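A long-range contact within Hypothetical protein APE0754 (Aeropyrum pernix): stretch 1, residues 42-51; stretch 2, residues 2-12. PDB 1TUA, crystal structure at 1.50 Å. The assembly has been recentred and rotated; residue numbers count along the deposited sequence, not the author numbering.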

# COMPACT_ATOMS: atom_id res chain seq x y z
N GLU A 42 -7.36 21.76 8.85
CA GLU A 42 -8.26 21.68 9.98
C GLU A 42 -9.06 20.38 10.03
O GLU A 42 -9.34 19.85 11.11
CB GLU A 42 -9.20 22.88 9.97
CG GLU A 42 -8.49 24.18 10.32
CD GLU A 42 -9.30 25.42 9.96
OE1 GLU A 42 -10.50 25.48 10.32
OE2 GLU A 42 -8.73 26.33 9.32
N ASN A 43 -9.41 19.85 8.86
CA ASN A 43 -10.17 18.61 8.78
C ASN A 43 -9.28 17.43 8.37
O ASN A 43 -9.75 16.30 8.28
CB ASN A 43 -11.31 18.76 7.77
CG ASN A 43 -12.22 19.93 8.10
OD1 ASN A 43 -13.10 20.30 7.32
ND2 ASN A 43 -12.01 20.53 9.27
N SER A 44 -8.00 17.71 8.13
CA SER A 44 -7.03 16.69 7.71
C SER A 44 -7.62 15.87 6.57
O SER A 44 -7.69 14.64 6.62
CB SER A 44 -6.67 15.79 8.89
OG SER A 44 -5.47 15.09 8.63
N MET A 45 -8.06 16.59 5.54
CA MET A 45 -8.69 16.00 4.37
C MET A 45 -7.97 16.56 3.15
O MET A 45 -7.59 17.74 3.11
CB MET A 45 -10.16 16.40 4.34
CG MET A 45 -10.96 15.88 3.16
SD MET A 45 -11.33 14.12 3.28
CE MET A 45 -12.72 14.13 4.44
N VAL A 46 -7.76 15.72 2.15
CA VAL A 46 -7.09 16.13 0.93
C VAL A 46 -8.07 15.92 -0.23
O VAL A 46 -8.84 14.96 -0.23
CB VAL A 46 -5.80 15.29 0.73
CG1 VAL A 46 -5.25 15.49 -0.68
CG2 VAL A 46 -4.76 15.70 1.79
N ILE A 47 -8.08 16.85 -1.18
CA ILE A 47 -8.97 16.72 -2.33
C ILE A 47 -8.10 16.66 -3.59
O ILE A 47 -7.27 17.53 -3.82
CB ILE A 47 -9.93 17.92 -2.45
CG1 ILE A 47 -10.68 18.10 -1.13
CG2 ILE A 47 -10.91 17.67 -3.60
CD1 ILE A 47 -11.58 19.32 -1.10
N VAL A 48 -8.31 15.62 -4.39
CA VAL A 48 -7.56 15.44 -5.62
C VAL A 48 -8.48 15.71 -6.81
O VAL A 48 -9.56 15.13 -6.90
CB VAL A 48 -7.01 13.99 -5.73
CG1 VAL A 48 -6.13 13.86 -6.96
CG2 VAL A 48 -6.22 13.63 -4.47
N GLU A 49 -8.05 16.60 -7.70
CA GLU A 49 -8.83 16.95 -8.88
C GLU A 49 -7.94 16.95 -10.12
O GLU A 49 -6.73 17.13 -10.02
CB GLU A 49 -9.40 18.36 -8.77
CG GLU A 49 -10.17 18.69 -7.53
CD GLU A 49 -10.54 20.16 -7.52
OE1 GLU A 49 -9.65 21.00 -7.77
OE2 GLU A 49 -11.72 20.49 -7.26
N PRO A 50 -8.53 16.77 -11.30
CA PRO A 50 -7.72 16.79 -12.52
C PRO A 50 -7.46 18.26 -12.86
O PRO A 50 -8.27 19.12 -12.53
CB PRO A 50 -8.63 16.10 -13.54
CG PRO A 50 -10.00 16.54 -13.10
CD PRO A 50 -9.93 16.39 -11.59
N GLU A 51 -6.33 18.55 -13.50
CA GLU A 51 -6.04 19.94 -13.86
C GLU A 51 -6.84 20.36 -15.10
O GLU A 51 -7.05 21.55 -15.34
CB GLU A 51 -4.54 20.13 -14.12
CG GLU A 51 -3.99 19.36 -15.31
CD GLU A 51 -2.48 19.51 -15.47
OE1 GLU A 51 -1.79 19.86 -14.50
OE2 GLU A 51 -1.98 19.24 -16.58
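Stretch 2, residues 2-12: MKPRIYVKVKP

Stretch 2 lies alongside stretch 1 as an antiparallel β-strand neighbour: strand 6-9 runs against strand 45-50 with 155° between their N-to-C directions and a closest axis approach of 4.6 Å, and the two stretches together bury 788 Å². The register pairs M45 with K9, V46 with V8, I47 with Y7 and V48 with I6. Backbone hydrogen bonds come in two reciprocal pairs: V8 N to V46 O (2.8 Å) with V46 N to V8 O (2.9 Å), and I6 N to V48 O (3.0 Å) with V48 N to I6 O (2.9 Å). Between them, Y7 CA approaches V46 O (3.4 Å) and I47 CA approaches I6 O (3.6 Å) in CA-H...O contacts.

The ladder continues past the strand at S44, whose phi/psi of 48/53 departs from extended geometry. V10 N donates to S44 O (3.0 Å), S44 OG donates to V10 O (2.7 Å), and K9 NZ adds a weak bond to S44 O (3.3 Å) while also reaching V10 O (2.8 Å) within its own stretch.

Side chains alternate between the two sheet faces. On the face carrying M45, I47, Y7 and K9, I47 CG2 sits 4.3 Å from the Y7 ring centroid and nearly on its normal, a CH-pi contact; M45 SD packs against Y7 CB (4.0 Å). V46, V48, I6 and V8 occupy the other face, where V48 CB lies 4.5 Å from I6 CB. V46 CG2 also meets V10 CG2 at 3.8 Å.

Charge pairing appears at the other end of the ladder: R5 NE donates to E49 OE2 (2.7 Å) in a salt bridge, with the carboxylate oxygen near the guanidinium plane. One water links E49 OE2, R5 NH2 and, weakly, K3 NZ; another bridges K3 NZ to P50 O. P50 CG rests 4.1 Å from P4 CD.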

# COMPACT_ATOMS: atom_id res chain seq x y z
N MET A 2 -18.59 21.33 -11.95
CA MET A 2 -18.55 19.91 -11.64
C MET A 2 -17.35 19.26 -12.32
O MET A 2 -17.05 19.54 -13.48
CB MET A 2 -19.83 19.21 -12.13
CG MET A 2 -19.82 17.66 -12.02
SD MET A 2 -19.57 16.96 -10.35
CE MET A 2 -21.21 17.25 -9.61
N LYS A 3 -16.67 18.39 -11.58
CA LYS A 3 -15.52 17.66 -12.10
C LYS A 3 -15.25 16.50 -11.16
O LYS A 3 -15.79 16.46 -10.05
CB LYS A 3 -14.29 18.57 -12.17
CG LYS A 3 -13.79 19.05 -10.82
CD LYS A 3 -12.61 20.02 -10.96
CE LYS A 3 -13.03 21.31 -11.62
NZ LYS A 3 -11.94 22.32 -11.60
N PRO A 4 -14.45 15.52 -11.60
CA PRO A 4 -14.17 14.40 -10.70
C PRO A 4 -13.35 14.95 -9.54
O PRO A 4 -12.45 15.76 -9.73
CB PRO A 4 -13.35 13.44 -11.57
CG PRO A 4 -13.82 13.76 -12.98
CD PRO A 4 -13.92 15.27 -12.95
N ARG A 5 -13.70 14.53 -8.33
CA ARG A 5 -12.98 14.96 -7.14
C ARG A 5 -12.91 13.77 -6.21
O ARG A 5 -13.93 13.14 -5.94
CB ARG A 5 -13.72 16.10 -6.43
CG ARG A 5 -13.79 17.40 -7.20
CD ARG A 5 -14.34 18.52 -6.32
NE ARG A 5 -14.28 19.81 -7.00
CZ ARG A 5 -15.20 20.25 -7.87
NH1 ARG A 5 -16.26 19.50 -8.16
NH2 ARG A 5 -15.04 21.43 -8.45
N ILE A 6 -11.71 13.44 -5.76
CA ILE A 6 -11.54 12.33 -4.84
C ILE A 6 -11.06 12.88 -3.50
O ILE A 6 -9.97 13.46 -3.41
CB ILE A 6 -10.54 11.29 -5.38
CG1 ILE A 6 -11.05 10.72 -6.71
CG2 ILE A 6 -10.34 10.17 -4.36
CD1 ILE A 6 -10.19 9.61 -7.30
N TYR A 7 -11.89 12.72 -2.48
CA TYR A 7 -11.56 13.17 -1.14
C TYR A 7 -10.83 12.05 -0.42
O TYR A 7 -11.28 10.91 -0.40
CB TYR A 7 -12.84 13.52 -0.37
CG TYR A 7 -13.51 14.78 -0.86
CD1 TYR A 7 -13.45 15.95 -0.11
CD2 TYR A 7 -14.18 14.80 -2.08
CE1 TYR A 7 -14.04 17.13 -0.57
CE2 TYR A 7 -14.78 15.98 -2.55
CZ TYR A 7 -14.71 17.13 -1.78
OH TYR A 7 -15.29 18.30 -2.23
N VAL A 8 -9.68 12.37 0.16
CA VAL A 8 -8.90 11.38 0.87
C VAL A 8 -8.67 11.85 2.31
O VAL A 8 -8.01 12.87 2.53
CB VAL A 8 -7.53 11.15 0.19
CG1 VAL A 8 -6.75 10.08 0.93
CG2 VAL A 8 -7.74 10.77 -1.26
N LYS A 9 -9.22 11.12 3.27
CA LYS A 9 -9.03 11.46 4.67
C LYS A 9 -7.62 11.04 5.04
O LYS A 9 -7.23 9.90 4.78
CB LYS A 9 -10.04 10.72 5.55
CG LYS A 9 -9.93 11.06 7.04
CD LYS A 9 -10.26 12.53 7.32
CE LYS A 9 -9.96 12.91 8.76
NZ LYS A 9 -8.52 12.71 9.10
N VAL A 10 -6.86 11.94 5.63
CA VAL A 10 -5.49 11.62 6.01
C VAL A 10 -5.33 11.62 7.53
O VAL A 10 -5.90 12.48 8.21
CB VAL A 10 -4.49 12.63 5.38
CG1 VAL A 10 -3.08 12.39 5.89
CG2 VAL A 10 -4.52 12.50 3.85
N LYS A 11 -4.58 10.66 8.06
CA LYS A 11 -4.35 10.61 9.50
C LYS A 11 -3.68 11.94 9.85
O LYS A 11 -2.70 12.33 9.21
CB LYS A 11 -3.43 9.44 9.86
CG LYS A 11 -4.01 8.06 9.54
CD LYS A 11 -3.09 6.93 10.03
CE LYS A 11 -3.55 5.54 9.57
NZ LYS A 11 -4.85 5.11 10.16
N PRO A 12 -4.20 12.65 10.85
CA PRO A 12 -3.61 13.95 11.23
C PRO A 12 -2.09 13.93 11.38
O PRO A 12 -1.41 14.86 10.95
CB PRO A 12 -4.33 14.27 12.54
CG PRO A 12 -5.67 13.65 12.35
CD PRO A 12 -5.33 12.31 11.73
O HOH W 1 -12.42 22.95 -8.38
O HOH W 2 -8.87 21.40 -11.26